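Local coordinates for protein fatty acid synthase 1, isoform A (PDB 6FN6) that probably carries out de novo synthesis of long-chain saturated fatty acids using NADPH, and is represented here by its dehydratase-enoylreductase-ketoreductase modifying region, at residues Val735-Gly740 against Arg758-Ser763; Leu712-Ser717 against Asn786-Glu791; Ser767-Val772 against Leu793-Arg798; Cys690-Val695 against Ala724-Leu729. All blocks are in the same frame, centred on the assembly; numbering follows the deposited sequence.

Contact 1. Residues Val735-Gly740 against Arg758-Ser763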
# COMPACT_ATOMS: atom_id res chain seq x y z
N VAL A 735 -26.62 -4.51 -2.47
CA VAL A 735 -25.81 -4.71 -1.29
C VAL A 735 -25.22 -6.12 -1.21
O VAL A 735 -25.93 -7.12 -1.37
CB VAL A 735 -26.62 -4.40 -0.01
CG1 VAL A 735 -25.85 -4.78 1.24
CG2 VAL A 735 -26.99 -2.93 0.03
N PHE A 736 -23.91 -6.17 -0.98
CA PHE A 736 -23.23 -7.40 -0.60
C PHE A 736 -22.79 -7.27 0.86
O PHE A 736 -22.44 -6.18 1.30
CB PHE A 736 -22.03 -7.66 -1.51
CG PHE A 736 -22.40 -7.96 -2.93
CD1 PHE A 736 -22.63 -9.26 -3.35
CD2 PHE A 736 -22.51 -6.93 -3.86
CE1 PHE A 736 -22.98 -9.53 -4.66
CE2 PHE A 736 -22.85 -7.20 -5.18
CZ PHE A 736 -23.08 -8.50 -5.58
N THR A 737 -22.84 -8.36 1.62
CA THR A 737 -22.40 -8.32 3.01
C THR A 737 -21.71 -9.60 3.45
O THR A 737 -21.66 -10.58 2.71
CB THR A 737 -23.59 -8.07 3.98
OG1 THR A 737 -24.54 -9.13 3.86
CG2 THR A 737 -24.25 -6.75 3.67
N THR A 738 -21.18 -9.56 4.67
CA THR A 738 -20.56 -10.72 5.28
C THR A 738 -21.03 -10.84 6.73
O THR A 738 -21.43 -9.85 7.35
CB THR A 738 -19.03 -10.64 5.22
OG1 THR A 738 -18.59 -9.36 5.71
CG2 THR A 738 -18.54 -10.82 3.79
N VAL A 739 -20.97 -12.05 7.28
CA VAL A 739 -21.44 -12.32 8.64
C VAL A 739 -20.49 -13.27 9.35
O VAL A 739 -19.79 -14.06 8.72
CB VAL A 739 -22.87 -12.88 8.64
CG1 VAL A 739 -23.85 -11.82 8.17
CG2 VAL A 739 -22.95 -14.13 7.77
N GLY A 740 -20.48 -13.19 10.68
CA GLY A 740 -19.60 -14.00 11.49
C GLY A 740 -20.09 -15.41 11.79
O GLY A 740 -19.30 -16.27 12.19
N ARG A 758 -27.49 -14.95 -2.01
CA ARG A 758 -26.34 -14.96 -2.91
C ARG A 758 -25.32 -13.89 -2.53
O ARG A 758 -24.14 -14.01 -2.85
CB ARG A 758 -26.80 -14.74 -4.35
CG ARG A 758 -27.64 -15.86 -4.93
CD ARG A 758 -28.17 -15.51 -6.31
NE ARG A 758 -27.11 -15.25 -7.28
CZ ARG A 758 -26.50 -16.19 -8.00
NH1 ARG A 758 -26.84 -17.46 -7.87
NH2 ARG A 758 -25.55 -15.85 -8.86
N ASN A 759 -25.79 -12.85 -1.86
CA ASN A 759 -24.96 -11.68 -1.56
C ASN A 759 -24.41 -11.66 -0.14
O ASN A 759 -23.84 -10.66 0.28
CB ASN A 759 -25.77 -10.41 -1.83
CG ASN A 759 -25.99 -10.15 -3.31
OD1 ASN A 759 -25.67 -10.99 -4.15
ND2 ASN A 759 -26.54 -8.99 -3.63
N ILE A 760 -24.57 -12.76 0.61
CA ILE A 760 -24.04 -12.83 1.97
C ILE A 760 -22.85 -13.78 2.03
O ILE A 760 -23.00 -14.99 1.91
CB ILE A 760 -25.13 -13.28 2.97
CG1 ILE A 760 -26.33 -12.34 2.90
CG2 ILE A 760 -24.55 -13.34 4.39
CD1 ILE A 760 -27.47 -12.71 3.84
N GLY A 761 -21.67 -13.21 2.25
CA GLY A 761 -20.45 -13.99 2.35
C GLY A 761 -20.06 -14.24 3.79
O GLY A 761 -20.82 -13.94 4.72
N ASN A 762 -18.87 -14.79 3.99
CA ASN A 762 -18.39 -15.11 5.33
C ASN A 762 -17.27 -14.16 5.71
O ASN A 762 -16.32 -13.96 4.95
CB ASN A 762 -17.92 -16.57 5.39
CG ASN A 762 -17.39 -16.95 6.76
OD1 ASN A 762 -17.59 -16.24 7.74
ND2 ASN A 762 -16.72 -18.10 6.83
N SER A 763 -17.38 -13.57 6.90
CA SER A 763 -16.42 -12.58 7.36
C SER A 763 -15.22 -13.22 8.07
O SER A 763 -14.21 -12.56 8.30
CB SER A 763 -17.09 -11.57 8.29
OG SER A 763 -17.62 -12.20 9.44
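ND2 of Asn-759 lies over one face of the Phe-736 ring, 3.7 Å above the ring plane and nearer the rim than the centre. OD1 of Asn-759 comes 3.1 Å from Phe-736 CE1. The amide and ring planes are 32° apart. The same ND2 gives a hydrogen bond of 3.0 Å to Val-735 O, coming from above the carbonyl plane. The first torsion of Asn-759 (chi1 -72°) sets its CG beside its own backbone N, against Phe-736 CE1.

Past this pair the backbones join as parallel strands. Thr-737 N donates to Asn-759 O at 2.8 Å, and Gly-761 N donates to Thr-737 O at 2.7 Å. Val-739 N then binds Gly-761 O, and Ser-763 N binds Val-739 O.

On one face of the sheet, Thr-737 and Ile-760 run alongside each other in the same direction. Val-739 crosses Ile-760 at a slant, with its CG2 3.8 Å from Ile-760 CG2. Helix 742-751 covers this apolar patch through Leu-748 and Leu-749. On the other face, Thr-738 CG2 lies 3.7 Å from Gly-761 C.

Strand 734-739, helix 742-751 and strand 760-762 form a beta-alpha-beta unit. It builds one edge of the parallel Rossmann sheet of the zinc-binding-dehydrogenase-like part, consistent with the enoylreductase.

Contact 2. Residues Leu712-Ser717 against Asn786-Glu791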
# COMPACT_ATOMS: atom_id res chain seq x y z
N LEU A 712 -20.25 -3.14 -0.94
CA LEU A 712 -19.90 -4.25 -0.06
C LEU A 712 -19.81 -3.77 1.37
O LEU A 712 -18.88 -3.04 1.73
CB LEU A 712 -18.56 -4.87 -0.50
CG LEU A 712 -18.00 -5.97 0.42
CD1 LEU A 712 -18.96 -7.14 0.51
CD2 LEU A 712 -16.63 -6.43 -0.07
N ILE A 713 -20.79 -4.16 2.18
CA ILE A 713 -20.82 -3.79 3.60
C ILE A 713 -20.34 -4.97 4.44
O ILE A 713 -21.07 -5.94 4.63
CB ILE A 713 -22.23 -3.37 4.06
CG1 ILE A 713 -22.89 -2.43 3.04
CG2 ILE A 713 -22.17 -2.74 5.44
CD1 ILE A 713 -22.24 -1.08 2.94
N HIS A 714 -19.11 -4.88 4.94
CA HIS A 714 -18.59 -5.91 5.82
C HIS A 714 -19.24 -5.81 7.20
O HIS A 714 -19.77 -4.76 7.57
CB HIS A 714 -17.07 -5.79 5.95
CG HIS A 714 -16.31 -6.43 4.83
ND1 HIS A 714 -16.70 -7.62 4.26
CD2 HIS A 714 -15.19 -6.04 4.17
CE1 HIS A 714 -15.85 -7.94 3.30
NE2 HIS A 714 -14.93 -7.00 3.23
N ALA A 715 -19.22 -6.91 7.94
CA ALA A 715 -19.81 -6.97 9.28
C ALA A 715 -21.27 -6.53 9.23
O ALA A 715 -21.68 -5.62 9.95
CB ALA A 715 -19.02 -6.10 10.25
N GLY A 716 -22.05 -7.20 8.38
CA GLY A 716 -23.43 -6.82 8.16
C GLY A 716 -24.27 -6.71 9.42
O GLY A 716 -24.94 -5.70 9.63
N SER A 717 -24.22 -7.74 10.26
CA SER A 717 -25.05 -7.78 11.46
C SER A 717 -24.39 -7.10 12.65
O SER A 717 -24.61 -7.49 13.80
CB SER A 717 -25.39 -9.23 11.81
OG SER A 717 -24.33 -9.86 12.50
N ASN A 786 -15.39 -0.94 4.89
CA ASN A 786 -14.57 -1.98 5.50
C ASN A 786 -14.24 -1.72 6.97
O ASN A 786 -13.84 -0.61 7.35
CB ASN A 786 -13.27 -2.14 4.72
CG ASN A 786 -12.42 -3.29 5.22
OD1 ASN A 786 -12.93 -4.38 5.47
ND2 ASN A 786 -11.13 -3.05 5.37
N SER A 787 -14.42 -2.75 7.80
CA SER A 787 -13.97 -2.73 9.19
C SER A 787 -13.09 -3.95 9.47
O SER A 787 -12.70 -4.20 10.61
CB SER A 787 -15.16 -2.70 10.16
OG SER A 787 -16.03 -3.80 9.93
N LEU A 788 -12.79 -4.71 8.42
CA LEU A 788 -11.90 -5.86 8.51
C LEU A 788 -10.46 -5.41 8.28
O LEU A 788 -10.23 -4.27 7.87
CB LEU A 788 -12.30 -6.94 7.49
CG LEU A 788 -13.37 -7.95 7.93
CD1 LEU A 788 -14.56 -7.27 8.61
CD2 LEU A 788 -13.85 -8.75 6.73
N SER A 789 -9.50 -6.29 8.53
CA SER A 789 -8.10 -5.92 8.44
C SER A 789 -7.22 -7.02 7.85
O SER A 789 -7.65 -8.17 7.72
CB SER A 789 -7.57 -5.53 9.82
OG SER A 789 -7.60 -6.64 10.70
N GLU A 790 -6.00 -6.64 7.49
CA GLU A 790 -5.00 -7.57 6.96
C GLU A 790 -5.53 -8.30 5.71
O GLU A 790 -6.12 -7.67 4.84
CB GLU A 790 -4.58 -8.55 8.05
CG GLU A 790 -3.92 -7.85 9.24
CD GLU A 790 -3.51 -8.81 10.34
OE1 GLU A 790 -2.29 -8.96 10.57
OE2 GLU A 790 -4.40 -9.40 10.98
N GLU A 791 -5.30 -9.61 5.62
CA GLU A 791 -5.59 -10.36 4.40
C GLU A 791 -7.03 -10.14 3.93
O GLU A 791 -7.33 -10.23 2.74
CB GLU A 791 -5.32 -11.86 4.59
CG GLU A 791 -6.28 -12.59 5.53
CD GLU A 791 -6.00 -12.31 7.00
OE1 GLU A 791 -4.92 -11.77 7.31
OE2 GLU A 791 -6.86 -12.65 7.84
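OD1 of Asn-786 is approached by two groups. Leu-788 N gives it a hydrogen bond of 3.0 Å, closing an Asx turn. CD2 of His-714 meets it at 3.1 Å, with the oxygen at the ring edge, near the ring plane. The imidazole and amide planes are 67° apart. ND2 of Asn-786 makes a weak bond back to Leu-788 O and a further hydrogen bond to Glu-808.

The turn brings Leu-788 over the His-714 ring. Its CD2 sits 3.8 Å above the ring centre, 5° from the normal, a CH-pi contact. CG of Leu-712 lies over the opposite face, toward the rim. The ring nitrogens are also held: ND1 by Thr-738 OG1 and NE2 by Ser-796 OG. Two hydrogen bonds to the ring nitrogens and carbons over both faces probably fix how the ring is turned. An alanine at His-714 would probably leave both hydroxyls without their ring partner and open a gap between Leu-788 and Leu-712.

Ala-715 CB touches Ser-787 OG at 3.8 Å, at a partly exposed border. Segment 712-717 leaves strand 710-713, which runs between strands 734-739 and 781-786. Segment 786-791 leads from strand 781-786 into helix 791-797.

Contact 3. Residues Ser767-Val772 against Leu793-Arg798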
# COMPACT_ATOMS: atom_id res chain seq x y z
N SER A 767 -13.21 -15.79 1.69
CA SER A 767 -14.07 -16.41 0.68
C SER A 767 -14.96 -15.40 -0.03
O SER A 767 -15.32 -15.59 -1.19
CB SER A 767 -14.93 -17.51 1.31
OG SER A 767 -15.97 -16.95 2.09
N PHE A 768 -15.31 -14.32 0.66
CA PHE A 768 -16.23 -13.33 0.12
C PHE A 768 -15.70 -12.69 -1.16
O PHE A 768 -16.47 -12.18 -1.97
CB PHE A 768 -16.55 -12.25 1.16
CG PHE A 768 -15.37 -11.42 1.55
CD1 PHE A 768 -14.98 -10.33 0.78
CD2 PHE A 768 -14.65 -11.71 2.70
CE1 PHE A 768 -13.89 -9.56 1.14
CE2 PHE A 768 -13.56 -10.94 3.07
CZ PHE A 768 -13.18 -9.86 2.29
N GLU A 769 -14.38 -12.72 -1.34
CA GLU A 769 -13.77 -12.18 -2.55
C GLU A 769 -14.27 -12.93 -3.78
O GLU A 769 -14.71 -12.31 -4.76
CB GLU A 769 -12.24 -12.26 -2.46
CG GLU A 769 -11.52 -11.67 -3.66
CD GLU A 769 -10.02 -11.86 -3.58
OE1 GLU A 769 -9.51 -12.06 -2.46
OE2 GLU A 769 -9.36 -11.82 -4.64
N GLN A 770 -14.21 -14.25 -3.74
CA GLN A 770 -14.66 -15.08 -4.85
C GLN A 770 -16.15 -14.86 -5.08
O GLN A 770 -16.60 -14.74 -6.22
CB GLN A 770 -14.38 -16.56 -4.60
CG GLN A 770 -12.91 -16.95 -4.71
CD GLN A 770 -12.07 -16.38 -3.59
OE1 GLN A 770 -12.43 -16.47 -2.42
NE2 GLN A 770 -10.93 -15.79 -3.95
N LEU A 771 -16.91 -14.79 -3.99
CA LEU A 771 -18.35 -14.63 -4.06
C LEU A 771 -18.74 -13.35 -4.79
O LEU A 771 -19.59 -13.37 -5.69
CB LEU A 771 -18.96 -14.62 -2.65
CG LEU A 771 -20.48 -14.47 -2.53
CD1 LEU A 771 -20.97 -15.19 -1.28
CD2 LEU A 771 -20.91 -13.01 -2.49
N VAL A 772 -18.11 -12.25 -4.41
CA VAL A 772 -18.44 -10.94 -4.97
C VAL A 772 -18.04 -10.88 -6.43
O VAL A 772 -18.82 -10.42 -7.27
CB VAL A 772 -17.77 -9.82 -4.16
CG1 VAL A 772 -17.90 -8.48 -4.88
CG2 VAL A 772 -18.39 -9.73 -2.78
N LEU A 793 -8.56 -7.28 4.26
CA LEU A 793 -8.60 -5.93 3.69
C LEU A 793 -8.11 -5.95 2.25
O LEU A 793 -8.77 -5.42 1.36
CB LEU A 793 -7.74 -4.97 4.53
CG LEU A 793 -7.88 -3.47 4.21
CD1 LEU A 793 -7.56 -2.64 5.43
CD2 LEU A 793 -6.98 -3.04 3.05
N GLN A 794 -6.96 -6.57 2.02
CA GLN A 794 -6.40 -6.68 0.68
C GLN A 794 -7.37 -7.44 -0.23
O GLN A 794 -7.45 -7.18 -1.43
CB GLN A 794 -5.03 -7.36 0.71
CG GLN A 794 -3.87 -6.41 0.98
CD GLN A 794 -3.60 -5.46 -0.18
OE1 GLN A 794 -4.36 -5.41 -1.15
NE2 GLN A 794 -2.52 -4.70 -0.09
N ALA A 795 -8.09 -8.39 0.36
CA ALA A 795 -9.09 -9.15 -0.39
C ALA A 795 -10.27 -8.24 -0.74
O ALA A 795 -10.87 -8.36 -1.80
CB ALA A 795 -9.57 -10.34 0.42
N SER A 796 -10.58 -7.31 0.17
CA SER A 796 -11.66 -6.36 -0.05
C SER A 796 -11.26 -5.36 -1.13
O SER A 796 -12.11 -4.86 -1.87
CB SER A 796 -12.00 -5.62 1.25
OG SER A 796 -12.36 -6.52 2.28
N ILE A 797 -9.97 -5.05 -1.20
CA ILE A 797 -9.44 -4.17 -2.24
C ILE A 797 -9.68 -4.80 -3.60
O ILE A 797 -10.10 -4.12 -4.54
CB ILE A 797 -7.94 -3.89 -2.00
CG1 ILE A 797 -7.76 -2.97 -0.78
CG2 ILE A 797 -7.28 -3.29 -3.24
CD1 ILE A 797 -8.20 -1.54 -1.00
N ARG A 798 -9.42 -6.10 -3.71
CA ARG A 798 -9.58 -6.82 -4.96
C ARG A 798 -11.05 -6.84 -5.40
O ARG A 798 -11.34 -7.14 -6.56
CB ARG A 798 -9.04 -8.24 -4.84
CG ARG A 798 -7.55 -8.32 -4.53
CD ARG A 798 -7.08 -9.76 -4.40
NE ARG A 798 -5.96 -9.90 -3.47
CZ ARG A 798 -6.00 -10.54 -2.31
NH1 ARG A 798 -7.12 -11.14 -1.89
NH2 ARG A 798 -4.92 -10.60 -1.55
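Glu-769 OE1 lies at the edge of the Arg-798 guanidinium, near the guanidinium plane. Backbone atoms of the arginine's own helix, Gln-794 O and Ala-795 N, lie over one guanidinium face, toward the rim. The two charged groups are turned 32° from each other. Arg-798 NH1 reaches Glu-769 OE1 at 2.6 Å in a salt bridge, on the syn side and 29° out of the carboxylate plane. CG of Glu-769 is anti to its backbone N (chi1 -178°), and the chain runs on extended across to the other helix. OE1 also lies 3.4 Å from Ala-795 CB, while OE2 sits against the CD of Arg-798. Replacing Glu-769 by alanine would probably leave the Arg-798 charge without this mate and open a gap beside Ala-795. Glu-197 of the second subunit makes only a long, weak ion pair with Arg-798.

Phe-768 fills the other half of the contact. Its CZ lies 4.1 Å from Ala-795 CB and 3.4 Å from Ser-796 OG. That hydroxyl is hydrogen-bonded to Lys-792 O.

The axes of helix segments 768-772 and 793-797 are 9.7 Å apart and run in nearly the same direction. Helix 768-775 leads into strand 781-786, and helix 791-797 follows that strand. Ser-796 packs on strand 804-808 through Phe-806.

Contact 4. Residues Cys690-Val695 against Ala724-Leu729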
# COMPACT_ATOMS: atom_id res chain seq x y z
N CYS A 690 -24.45 7.41 16.78
CA CYS A 690 -23.10 7.12 16.31
C CYS A 690 -23.06 6.32 15.02
O CYS A 690 -22.43 6.74 14.05
CB CYS A 690 -22.32 6.38 17.39
SG CYS A 690 -21.71 7.46 18.69
N VAL A 691 -23.71 5.16 15.01
CA VAL A 691 -23.62 4.26 13.86
C VAL A 691 -24.16 4.93 12.60
O VAL A 691 -23.63 4.72 11.51
CB VAL A 691 -24.36 2.93 14.13
CG1 VAL A 691 -23.66 2.15 15.23
CG2 VAL A 691 -25.83 3.17 14.47
N TYR A 692 -25.20 5.75 12.74
CA TYR A 692 -25.81 6.38 11.58
C TYR A 692 -25.06 7.64 11.15
O TYR A 692 -24.95 7.92 9.96
CB TYR A 692 -27.28 6.71 11.85
CG TYR A 692 -28.19 5.53 11.62
CD1 TYR A 692 -28.55 5.16 10.34
CD2 TYR A 692 -28.69 4.79 12.69
CE1 TYR A 692 -29.38 4.08 10.12
CE2 TYR A 692 -29.52 3.71 12.47
CZ TYR A 692 -29.87 3.36 11.19
OH TYR A 692 -30.70 2.28 10.97
N SER A 693 -24.55 8.39 12.12
CA SER A 693 -23.68 9.52 11.79
C SER A 693 -22.46 9.00 11.03
O SER A 693 -21.97 9.65 10.11
CB SER A 693 -23.25 10.26 13.05
OG SER A 693 -24.36 10.85 13.69
N THR A 694 -21.98 7.83 11.42
CA THR A 694 -20.85 7.19 10.77
C THR A 694 -21.23 6.78 9.35
O THR A 694 -20.50 7.06 8.39
CB THR A 694 -20.38 5.95 11.55
OG1 THR A 694 -20.06 6.33 12.89
CG2 THR A 694 -19.15 5.33 10.89
N VAL A 695 -22.37 6.11 9.22
CA VAL A 695 -22.81 5.58 7.94
C VAL A 695 -22.99 6.71 6.93
O VAL A 695 -22.59 6.59 5.77
CB VAL A 695 -24.11 4.77 8.10
CG1 VAL A 695 -24.85 4.63 6.77
CG2 VAL A 695 -23.82 3.40 8.67
N ALA A 724 -25.64 0.67 7.98
CA ALA A 724 -25.18 0.84 6.61
C ALA A 724 -26.11 0.16 5.62
O ALA A 724 -26.49 0.75 4.60
CB ALA A 724 -23.77 0.30 6.46
N ILE A 725 -26.49 -1.08 5.92
CA ILE A 725 -27.36 -1.86 5.04
C ILE A 725 -28.71 -1.15 4.87
O ILE A 725 -29.24 -1.08 3.77
CB ILE A 725 -27.55 -3.29 5.57
CG1 ILE A 725 -26.21 -4.03 5.60
CG2 ILE A 725 -28.56 -4.06 4.71
CD1 ILE A 725 -26.24 -5.33 6.39
N SER A 726 -29.24 -0.65 5.97
CA SER A 726 -30.54 0.02 5.96
C SER A 726 -30.53 1.25 5.06
O SER A 726 -31.40 1.42 4.21
CB SER A 726 -30.95 0.41 7.38
OG SER A 726 -32.23 1.02 7.40
N VAL A 727 -29.54 2.11 5.25
CA VAL A 727 -29.44 3.34 4.47
C VAL A 727 -29.17 3.02 3.01
O VAL A 727 -29.80 3.57 2.11
CB VAL A 727 -28.36 4.29 5.04
CG1 VAL A 727 -28.26 5.56 4.21
CG2 VAL A 727 -28.67 4.64 6.49
N ALA A 728 -28.22 2.12 2.77
CA ALA A 728 -27.85 1.74 1.41
C ALA A 728 -29.06 1.22 0.64
O ALA A 728 -29.38 1.71 -0.44
CB ALA A 728 -26.75 0.69 1.43
N LEU A 729 -29.73 0.22 1.21
CA LEU A 729 -30.91 -0.36 0.57
C LEU A 729 -31.98 0.72 0.36
O LEU A 729 -32.75 0.66 -0.60
CB LEU A 729 -31.48 -1.50 1.42
CG LEU A 729 -30.66 -2.80 1.47
CD1 LEU A 729 -31.33 -3.81 2.38
CD2 LEU A 729 -30.46 -3.39 0.07
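Val-695 and Val-727 meet tip to tip where two helices of the Rossmann-type domain pack. Helix 719-731 follows strand 710-713 and is the first helix after the glycine-rich turn. Helix 689-702 comes before that strand and packs on helix 719-731. The short axes are 10.1 Å apart at closest approach, and their directions differ by 47°.

The tight part is apolar and buried. Val-695 CG1 lies 3.8 Å from Val-727 CG2. The other branch of Val-695, CG2, lies 3.8 Å from Ala-724 CB. CG1 of Val-695 stands anti to the backbone N (chi1 160°), while CG2 stands beside that N. Within the two segments, CG1 touches both Val-727 and Ala-724, while CG2 of Val-695 packs on Ala-724 alone, nearest its backbone N (3.4 Å). Tyr-692 closes the group from the side. Its ring turns an edge to Val-727, with CE1 3.7 Å from Val-727 CG2 and that methyl near the ring plane. The two side chains lie alongside with their ends pointing opposite ways. Ala-723, also on helix 719-731, touches both Tyr-692 and Val-695.

The looser part lies toward Ser-726, which is partly exposed. Tyr-692 OH is hydrogen-bonded to Val-864 O, and Ser-726 OG is hydrogen-bonded to Ala-862 O. Both carbonyls belong to the chain just past helix 844-860. Across the contact, Tyr-692 OH comes no nearer to Ser-726 CB than 4.1 Å.

In the fold
All four contacts belong to one Rossmann-type domain. Contacts 1 and 2 share its parallel sheet, and their centres are 9 Å apart. Phe-736 O and Ile-713 N, 2.8 Å apart, probably form a hydrogen bond between them. Contact 3 packs against one side of the sheet, where Phe-768 CB lies 3.6 Å from Thr-738 CG2. Contact 4 lies on the other side, where Ala-724 CB meets Ile-713 CG2 at 3.6 Å. Contacts 3 and 4 do not touch; their nearest atoms are about 13 Å apart. His-714 of contact 2 links contacts 1 and 3. The Val-739 side chain lies about 4 Å from a 1,2-ethanediol, probably from the crystallisation liquor. The predicted dehydratase residues His-24 and Asp-175 lie away from all four.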